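Local coordinates for VIN1 (Oscarella pearsei, PDB 6BFI), which binds actin filaments and may play a role in cell-cell adhesion, as a sponge member of the vinculin/alpha-catenin family, at residues T414-S426 / L438-T450. Numbering follows the deposited sequence.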
ATOM      1  N   THR A 414      -9.365  -7.551 -21.585  1.00 47.01           N
ATOM      2  CA  THR A 414      -8.358  -7.189 -20.591  1.00 46.93           C
ATOM      3  C   THR A 414      -8.353  -5.690 -20.308  1.00 46.69           C
ATOM      4  O   THR A 414      -8.134  -5.280 -19.158  1.00 47.54           O
ATOM      5  CB  THR A 414      -6.973  -7.662 -21.041  1.00 44.47           C
ATOM      6  OG1 THR A 414      -5.994  -7.280 -20.068  1.00 47.02           O
ATOM      7  CG2 THR A 414      -6.598  -7.068 -22.395  1.00 43.52           C
ATOM      8  N   ALA A 415      -8.613  -4.861 -21.323  1.00 48.91           N
ATOM      9  CA  ALA A 415      -8.767  -3.432 -21.068  1.00 53.08           C
ATOM     10  C   ALA A 415      -9.905  -3.176 -20.087  1.00 53.22           C
ATOM     11  O   ALA A 415      -9.787  -2.327 -19.193  1.00 50.36           O
ATOM     12  CB  ALA A 415      -9.007  -2.681 -22.378  1.00 45.10           C
ATOM     13  N   ARG A 416     -11.010  -3.914 -20.228  1.00 53.47           N
ATOM     14  CA  ARG A 416     -12.131  -3.743 -19.309  1.00 50.07           C
ATOM     15  C   ARG A 416     -11.766  -4.190 -17.899  1.00 54.77           C
ATOM     16  O   ARG A 416     -12.161  -3.546 -16.917  1.00 43.85           O
ATOM     17  CB  ARG A 416     -13.349  -4.511 -19.818  1.00 48.10           C
ATOM     18  CG  ARG A 416     -14.594  -4.321 -18.975  1.00 48.31           C
ATOM     19  CD  ARG A 416     -15.065  -2.876 -19.000  1.00 55.56           C
ATOM     20  NE  ARG A 416     -16.398  -2.740 -18.426  1.00 63.77           N
ATOM     21  CZ  ARG A 416     -17.146  -1.646 -18.518  1.00 68.91           C
ATOM     22  NH1 ARG A 416     -16.693  -0.581 -19.164  1.00 72.99           N
ATOM     23  NH2 ARG A 416     -18.352  -1.620 -17.970  1.00 68.76           N
ATOM     24  N   LEU A 417     -11.021  -5.293 -17.776  1.00 51.79           N
ATOM     25  CA  LEU A 417     -10.569  -5.730 -16.456  1.00 49.14           C
ATOM     26  C   LEU A 417      -9.739  -4.648 -15.777  1.00 51.33           C
ATOM     27  O   LEU A 417      -9.965  -4.319 -14.605  1.00 55.20           O
ATOM     28  CB  LEU A 417      -9.761  -7.023 -16.570  1.00 45.41           C
ATOM     29  CG  LEU A 417     -10.503  -8.280 -17.017  1.00 49.34           C
ATOM     30  CD1 LEU A 417      -9.557  -9.473 -16.997  1.00 49.97           C
ATOM     31  CD2 LEU A 417     -11.722  -8.529 -16.139  1.00 45.37           C
ATOM     32  N   ALA A 418      -8.774  -4.077 -16.504  1.00 51.76           N
ATOM     33  CA  ALA A 418      -7.918  -3.059 -15.898  1.00 48.89           C
ATOM     34  C   ALA A 418      -8.705  -1.798 -15.555  1.00 50.96           C
ATOM     35  O   ALA A 418      -8.465  -1.174 -14.514  1.00 48.81           O
ATOM     36  CB  ALA A 418      -6.749  -2.735 -16.828  1.00 46.98           C
ATOM     37  N   ASP A 419      -9.652  -1.411 -16.416  1.00 55.90           N
ATOM     38  CA  ASP A 419     -10.490  -0.252 -16.120  1.00 60.90           C
ATOM     39  C   ASP A 419     -11.308  -0.475 -14.855  1.00 59.91           C
ATOM     40  O   ASP A 419     -11.400   0.414 -14.000  1.00 60.94           O
ATOM     41  CB  ASP A 419     -11.409   0.055 -17.303  1.00 70.19           C
ATOM     42  CG  ASP A 419     -10.689   0.771 -18.429  1.00 80.69           C
ATOM     43  OD1 ASP A 419      -9.441   0.721 -18.465  1.00 87.66           O
ATOM     44  OD2 ASP A 419     -11.371   1.385 -19.276  1.00 88.06           O
ATOM     45  N   THR A 420     -11.906  -1.660 -14.718  1.00 56.88           N
ATOM     46  CA  THR A 420     -12.689  -1.958 -13.522  1.00 53.71           C
ATOM     47  C   THR A 420     -11.813  -1.951 -12.276  1.00 50.94           C
ATOM     48  O   THR A 420     -12.213  -1.424 -11.230  1.00 55.03           O
ATOM     49  CB  THR A 420     -13.399  -3.301 -13.685  1.00 55.41           C
ATOM     50  OG1 THR A 420     -14.435  -3.170 -14.666  1.00 59.88           O
ATOM     51  CG2 THR A 420     -14.013  -3.754 -12.368  1.00 55.93           C
ATOM     52  N   ALA A 421     -10.609  -2.521 -12.369  1.00 48.41           N
ATOM     53  CA  ALA A 421      -9.676  -2.435 -11.249  1.00 45.30           C
ATOM     54  C   ALA A 421      -9.389  -0.983 -10.885  1.00 44.63           C
ATOM     55  O   ALA A 421      -9.312  -0.636  -9.700  1.00 43.81           O
ATOM     56  CB  ALA A 421      -8.381  -3.175 -11.585  1.00 40.89           C
ATOM     57  N   GLU A 422      -9.251  -0.114 -11.891  1.00 43.77           N
ATOM     58  CA  GLU A 422      -9.015   1.299 -11.614  1.00 51.34           C
ATOM     59  C   GLU A 422     -10.213   1.938 -10.920  1.00 54.20           C
ATOM     60  O   GLU A 422     -10.043   2.748  -9.999  1.00 55.14           O
ATOM     61  CB  GLU A 422      -8.686   2.043 -12.908  1.00 55.08           C
ATOM     62  CG  GLU A 422      -8.586   3.552 -12.744  1.00 68.33           C
ATOM     63  CD  GLU A 422      -7.490   3.963 -11.779  1.00 74.01           C
ATOM     64  OE1 GLU A 422      -6.394   3.365 -11.834  1.00 76.42           O
ATOM     65  OE2 GLU A 422      -7.727   4.881 -10.961  1.00 73.17           O
ATOM     66  N   LEU A 423     -11.430   1.587 -11.347  1.00 52.98           N
ATOM     67  CA  LEU A 423     -12.626   2.128 -10.707  1.00 50.78           C
ATOM     68  C   LEU A 423     -12.701   1.703  -9.247  1.00 50.16           C
ATOM     69  O   LEU A 423     -12.973   2.521  -8.363  1.00 53.81           O
ATOM     70  CB  LEU A 423     -13.881   1.678 -11.458  1.00 54.48           C
ATOM     71  CG  LEU A 423     -15.210   2.084 -10.814  1.00 58.64           C
ATOM     72  CD1 LEU A 423     -15.354   3.598 -10.787  1.00 62.03           C
ATOM     73  CD2 LEU A 423     -16.388   1.448 -11.532  1.00 63.71           C
ATOM     74  N   VAL A 424     -12.464   0.417  -8.978  1.00 49.59           N
ATOM     75  CA  VAL A 424     -12.472  -0.071  -7.602  1.00 50.80           C
ATOM     76  C   VAL A 424     -11.410   0.645  -6.777  1.00 53.44           C
ATOM     77  O   VAL A 424     -11.654   1.036  -5.629  1.00 58.33           O
ATOM     78  CB  VAL A 424     -12.276  -1.600  -7.580  1.00 51.21           C
ATOM     79  CG1 VAL A 424     -11.867  -2.067  -6.195  1.00 46.93           C
ATOM     80  CG2 VAL A 424     -13.550  -2.296  -8.023  1.00 51.34           C
ATOM     81  N   ALA A 425     -10.224   0.842  -7.355  1.00 55.05           N
ATOM     82  CA  ALA A 425      -9.157   1.527  -6.635  1.00 48.19           C
ATOM     83  C   ALA A 425      -9.508   2.984  -6.361  1.00 52.84           C
ATOM     84  O   ALA A 425      -9.032   3.561  -5.376  1.00 54.67           O
ATOM     85  CB  ALA A 425      -7.849   1.434  -7.425  1.00 46.94           C
ATOM     86  N   SER A 426     -10.337   3.594  -7.209  1.00 53.08           N
ATOM     87  CA  SER A 426     -10.671   5.004  -7.051  1.00 56.36           C
ATOM     88  C   SER A 426     -11.919   5.250  -6.213  1.00 60.42           C
ATOM     89  O   SER A 426     -12.086   6.361  -5.700  1.00 64.37           O
ATOM     90  CB  SER A 426     -10.860   5.662  -8.421  1.00 60.01           C
ATOM     91  OG  SER A 426      -9.618   5.841  -9.076  1.00 69.95           O
ATOM     92  N   LEU A 438      -3.367  -2.335  -6.060  1.00 57.10           N
ATOM     93  CA  LEU A 438      -4.310  -2.646  -7.128  1.00 55.13           C
ATOM     94  C   LEU A 438      -3.897  -1.980  -8.434  1.00 56.01           C
ATOM     95  O   LEU A 438      -3.868  -2.623  -9.491  1.00 56.36           O
ATOM     96  CB  LEU A 438      -5.716  -2.208  -6.723  1.00 57.95           C
ATOM     97  CG  LEU A 438      -6.765  -3.312  -6.614  1.00 59.30           C
ATOM     98  CD1 LEU A 438      -8.131  -2.717  -6.296  1.00 63.49           C
ATOM     99  CD2 LEU A 438      -6.811  -4.129  -7.893  1.00 53.99           C
ATOM    100  N   ARG A 439      -3.569  -0.687  -8.377  1.00 56.90           N
ATOM    101  CA  ARG A 439      -3.159   0.016  -9.589  1.00 58.85           C
ATOM    102  C   ARG A 439      -1.901  -0.603 -10.187  1.00 60.13           C
ATOM    103  O   ARG A 439      -1.768  -0.697 -11.415  1.00 56.11           O
ATOM    104  CB  ARG A 439      -2.944   1.499  -9.290  1.00 59.69           C
ATOM    105  CG  ARG A 439      -4.199   2.231  -8.835  1.00 58.92           C
ATOM    106  CD  ARG A 439      -3.991   3.735  -8.847  1.00 61.35           C
ATOM    107  NE  ARG A 439      -5.232   4.466  -8.611  1.00 62.56           N
ATOM    108  CZ  ARG A 439      -5.560   5.029  -7.453  1.00 65.58           C
ATOM    109  NH1 ARG A 439      -4.735   4.951  -6.416  1.00 64.74           N
ATOM    110  NH2 ARG A 439      -6.712   5.675  -7.334  1.00 73.75           N
ATOM    111  N   LYS A 440      -0.968  -1.040  -9.334  1.00 63.35           N
ATOM    112  CA  LYS A 440       0.240  -1.693  -9.826  1.00 60.50           C
ATOM    113  C   LYS A 440      -0.101  -2.987 -10.558  1.00 60.22           C
ATOM    114  O   LYS A 440       0.405  -3.246 -11.657  1.00 62.02           O
ATOM    115  CB  LYS A 440       1.202  -1.961  -8.668  1.00 63.90           C
ATOM    116  CG  LYS A 440       2.607  -2.354  -9.101  1.00 70.04           C
ATOM    117  CD  LYS A 440       3.567  -2.402  -7.919  1.00 79.32           C
ATOM    118  CE  LYS A 440       3.378  -3.662  -7.087  1.00 85.06           C
ATOM    119  NZ  LYS A 440       3.849  -4.880  -7.806  1.00 87.07           N
ATOM    120  N   GLU A 441      -0.973  -3.807  -9.966  1.00 61.84           N
ATOM    121  CA  GLU A 441      -1.356  -5.058 -10.614  1.00 61.78           C
ATOM    122  C   GLU A 441      -2.100  -4.810 -11.922  1.00 57.36           C
ATOM    123  O   GLU A 441      -1.977  -5.599 -12.869  1.00 57.57           O
ATOM    124  CB  GLU A 441      -2.202  -5.902  -9.662  1.00 62.87           C
ATOM    125  CG  GLU A 441      -1.488  -6.241  -8.366  1.00 67.68           C
ATOM    126  CD  GLU A 441      -2.292  -7.163  -7.473  1.00 73.78           C
ATOM    127  OE1 GLU A 441      -1.684  -7.828  -6.607  1.00 80.30           O
ATOM    128  OE2 GLU A 441      -3.527  -7.223  -7.637  1.00 75.29           O
ATOM    129  N   ALA A 442      -2.864  -3.718 -12.000  1.00 54.14           N
ATOM    130  CA  ALA A 442      -3.533  -3.374 -13.250  1.00 49.81           C
ATOM    131  C   ALA A 442      -2.523  -2.977 -14.322  1.00 48.92           C
ATOM    132  O   ALA A 442      -2.607  -3.436 -15.470  1.00 49.59           O
ATOM    133  CB  ALA A 442      -4.542  -2.250 -13.013  1.00 49.35           C
ATOM    134  N   ALA A 443      -1.562  -2.117 -13.968  1.00 48.57           N
ATOM    135  CA  ALA A 443      -0.541  -1.712 -14.931  1.00 48.77           C
ATOM    136  C   ALA A 443       0.264  -2.912 -15.415  1.00 47.71           C
ATOM    137  O   ALA A 443       0.616  -3.001 -16.600  1.00 45.39           O
ATOM    138  CB  ALA A 443       0.377  -0.658 -14.314  1.00 51.89           C
ATOM    139  N   LYS A 444       0.557  -3.851 -14.511  1.00 48.67           N
ATOM    140  CA  LYS A 444       1.205  -5.092 -14.918  1.00 49.14           C
ATOM    141  C   LYS A 444       0.327  -5.883 -15.879  1.00 52.11           C
ATOM    142  O   LYS A 444       0.819  -6.434 -16.872  1.00 53.54           O
ATOM    143  CB  LYS A 444       1.554  -5.929 -13.688  1.00 57.14           C
ATOM    144  CG  LYS A 444       1.678  -7.416 -13.970  1.00 67.61           C
ATOM    145  CD  LYS A 444       2.392  -8.152 -12.848  1.00 74.51           C
ATOM    146  CE  LYS A 444       2.438  -9.645 -13.129  1.00 77.98           C
ATOM    147  NZ  LYS A 444       3.365 -10.370 -12.218  1.00 82.76           N
ATOM    148  N   LEU A 445      -0.982  -5.939 -15.608  1.00 49.35           N
ATOM    149  CA  LEU A 445      -1.878  -6.684 -16.487  1.00 46.60           C
ATOM    150  C   LEU A 445      -1.894  -6.098 -17.894  1.00 47.13           C
ATOM    151  O   LEU A 445      -1.841  -6.839 -18.883  1.00 38.56           O
ATOM    152  CB  LEU A 445      -3.289  -6.715 -15.904  1.00 43.03           C
ATOM    153  CG  LEU A 445      -4.298  -7.539 -16.708  1.00 46.47           C
ATOM    154  CD1 LEU A 445      -3.841  -8.984 -16.811  1.00 47.36           C
ATOM    155  CD2 LEU A 445      -5.689  -7.455 -16.089  1.00 46.69           C
ATOM    156  N   ARG A 446      -1.969  -4.769 -18.009  1.00 50.49           N
ATOM    157  CA  ARG A 446      -1.893  -4.145 -19.328  1.00 53.88           C
ATOM    158  C   ARG A 446      -0.566  -4.471 -20.007  1.00 52.54           C
ATOM    159  O   ARG A 446      -0.528  -4.875 -21.183  1.00 52.40           O
ATOM    160  CB  ARG A 446      -2.072  -2.630 -19.205  1.00 56.59           C
ATOM    161  CG  ARG A 446      -3.421  -2.184 -18.656  1.00 60.12           C
ATOM    162  CD  ARG A 446      -3.535  -0.665 -18.680  1.00 64.55           C
ATOM    163  NE  ARG A 446      -4.912  -0.205 -18.528  1.00 71.63           N
ATOM    164  CZ  ARG A 446      -5.402   0.335 -17.417  1.00 78.83           C
ATOM    165  NH1 ARG A 446      -4.628   0.490 -16.351  1.00 81.54           N
ATOM    166  NH2 ARG A 446      -6.670   0.723 -17.373  1.00 81.25           N
ATOM    167  N   ASP A 447       0.537  -4.319 -19.264  1.00 49.85           N
ATOM    168  CA  ASP A 447       1.862  -4.522 -19.840  1.00 55.88           C
ATOM    169  C   ASP A 447       2.018  -5.933 -20.398  1.00 53.16           C
ATOM    170  O   ASP A 447       2.455  -6.111 -21.541  1.00 52.08           O
ATOM    171  CB  ASP A 447       2.937  -4.230 -18.793  1.00 60.49           C
ATOM    172  CG  ASP A 447       4.340  -4.375 -19.346  1.00 63.54           C
ATOM    173  OD1 ASP A 447       4.765  -3.493 -20.124  1.00 63.22           O
ATOM    174  OD2 ASP A 447       5.016  -5.367 -19.002  1.00 66.67           O
ATOM    175  N   ILE A 448       1.661  -6.950 -19.609  1.00 51.81           N
ATOM    176  CA  ILE A 448       1.770  -8.321 -20.103  1.00 53.46           C
ATOM    177  C   ILE A 448       0.735  -8.585 -21.188  1.00 54.69           C
ATOM    178  O   ILE A 448       0.940  -9.440 -22.058  1.00 60.14           O
ATOM    179  CB  ILE A 448       1.654  -9.332 -18.946  1.00 56.83           C
ATOM    180  CG1 ILE A 448       1.960 -10.749 -19.438  1.00 57.25           C
ATOM    181  CG2 ILE A 448       0.270  -9.286 -18.320  1.00 59.78           C
ATOM    182  CD1 ILE A 448       3.273 -10.869 -20.196  1.00 58.08           C
ATOM    183  N   SER A 449      -0.380  -7.852 -21.174  1.00 52.46           N
ATOM    184  CA  SER A 449      -1.369  -8.004 -22.234  1.00 48.65           C
ATOM    185  C   SER A 449      -0.819  -7.551 -23.580  1.00 51.89           C
ATOM    186  O   SER A 449      -1.263  -8.042 -24.626  1.00 52.07           O
ATOM    187  CB  SER A 449      -2.640  -7.228 -21.888  1.00 51.30           C
ATOM    188  OG  SER A 449      -3.243  -7.735 -20.710  1.00 59.29           O
ATOM    189  N   THR A 450       0.147  -6.623 -23.583  1.00 48.79           N
ATOM    190  CA  THR A 450       0.733  -6.209 -24.857  1.00 48.87           C
ATOM    191  C   THR A 450       1.438  -7.354 -25.585  1.00 51.89           C
ATOM    192  O   THR A 450       1.645  -7.262 -26.801  1.00 48.59           O
ATOM    193  CB  THR A 450       1.727  -5.061 -24.659  1.00 55.89           C
ATOM    194  OG1 THR A 450       2.900  -5.543 -23.990  1.00 57.39           O
ATOM    195  CG2 THR A 450       1.097  -3.939 -23.845  1.00 58.30           C
TER
HETATM  196  O   HOH W   1      -5.231   2.061 -13.493  1.00 51.57           O
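Ala-418 and Ala-442 face each other across the antiparallel helices of 414-426 and 438-449, their CA atoms 5.1 Å apart; the segment axes approach to 9.2 Å at 168°. The small methyl groups permit this spacing: Ala-421 CB rests against Ala-442 CB, and Leu-438 reaches along the seam, its CD2 to Ala-421 CB and its CD1 to Val-424 CG1 (3.8 Å). Farther along, Leu-445 lays CD2 against Leu-417 CB and passes Thr-414 in the opposite direction. The pair forms an alpha-helical hairpin within one of the helical bundles of the vinculin fold; helix 466-493 packs on the seam, with Met-486 touching Ala-421 and Leu-445, and Trp-479 touching Leu-445. At the Thr-414/Ser-449 end, Thr-414 OG1, set anti to its own N, lies 2.9 Å from Ser-449 OG; both hydroxyls also have weak hydrogen bonds from Trp-479 NE1. Two arginines of 438-450 border the more exposed edge of the interface. The extended chain of Arg-446 carries its guanidinium over Ala-418, whose CB sits 3.3 Å above the centre of one face, while NH2 donates in plane to Asp-419 OD1 at 3.0 Å. The hydrogen bond within this salt bridge is bent (N-H...O 133°), with the carboxylate and guanidinium planes 54° apart. One turn on from Asp-419 and two turns back from Arg-446, Glu-422 bends at chi2 to bring OE2 to the edge of the Arg-439 guanidinium, where NE makes a weak but straight bond of 3.5 Å within a salt bridge. Arg-439 NH2 reaches Ser-426 OG weakly, and Ala-425 CB lies over one face, offset toward the rim.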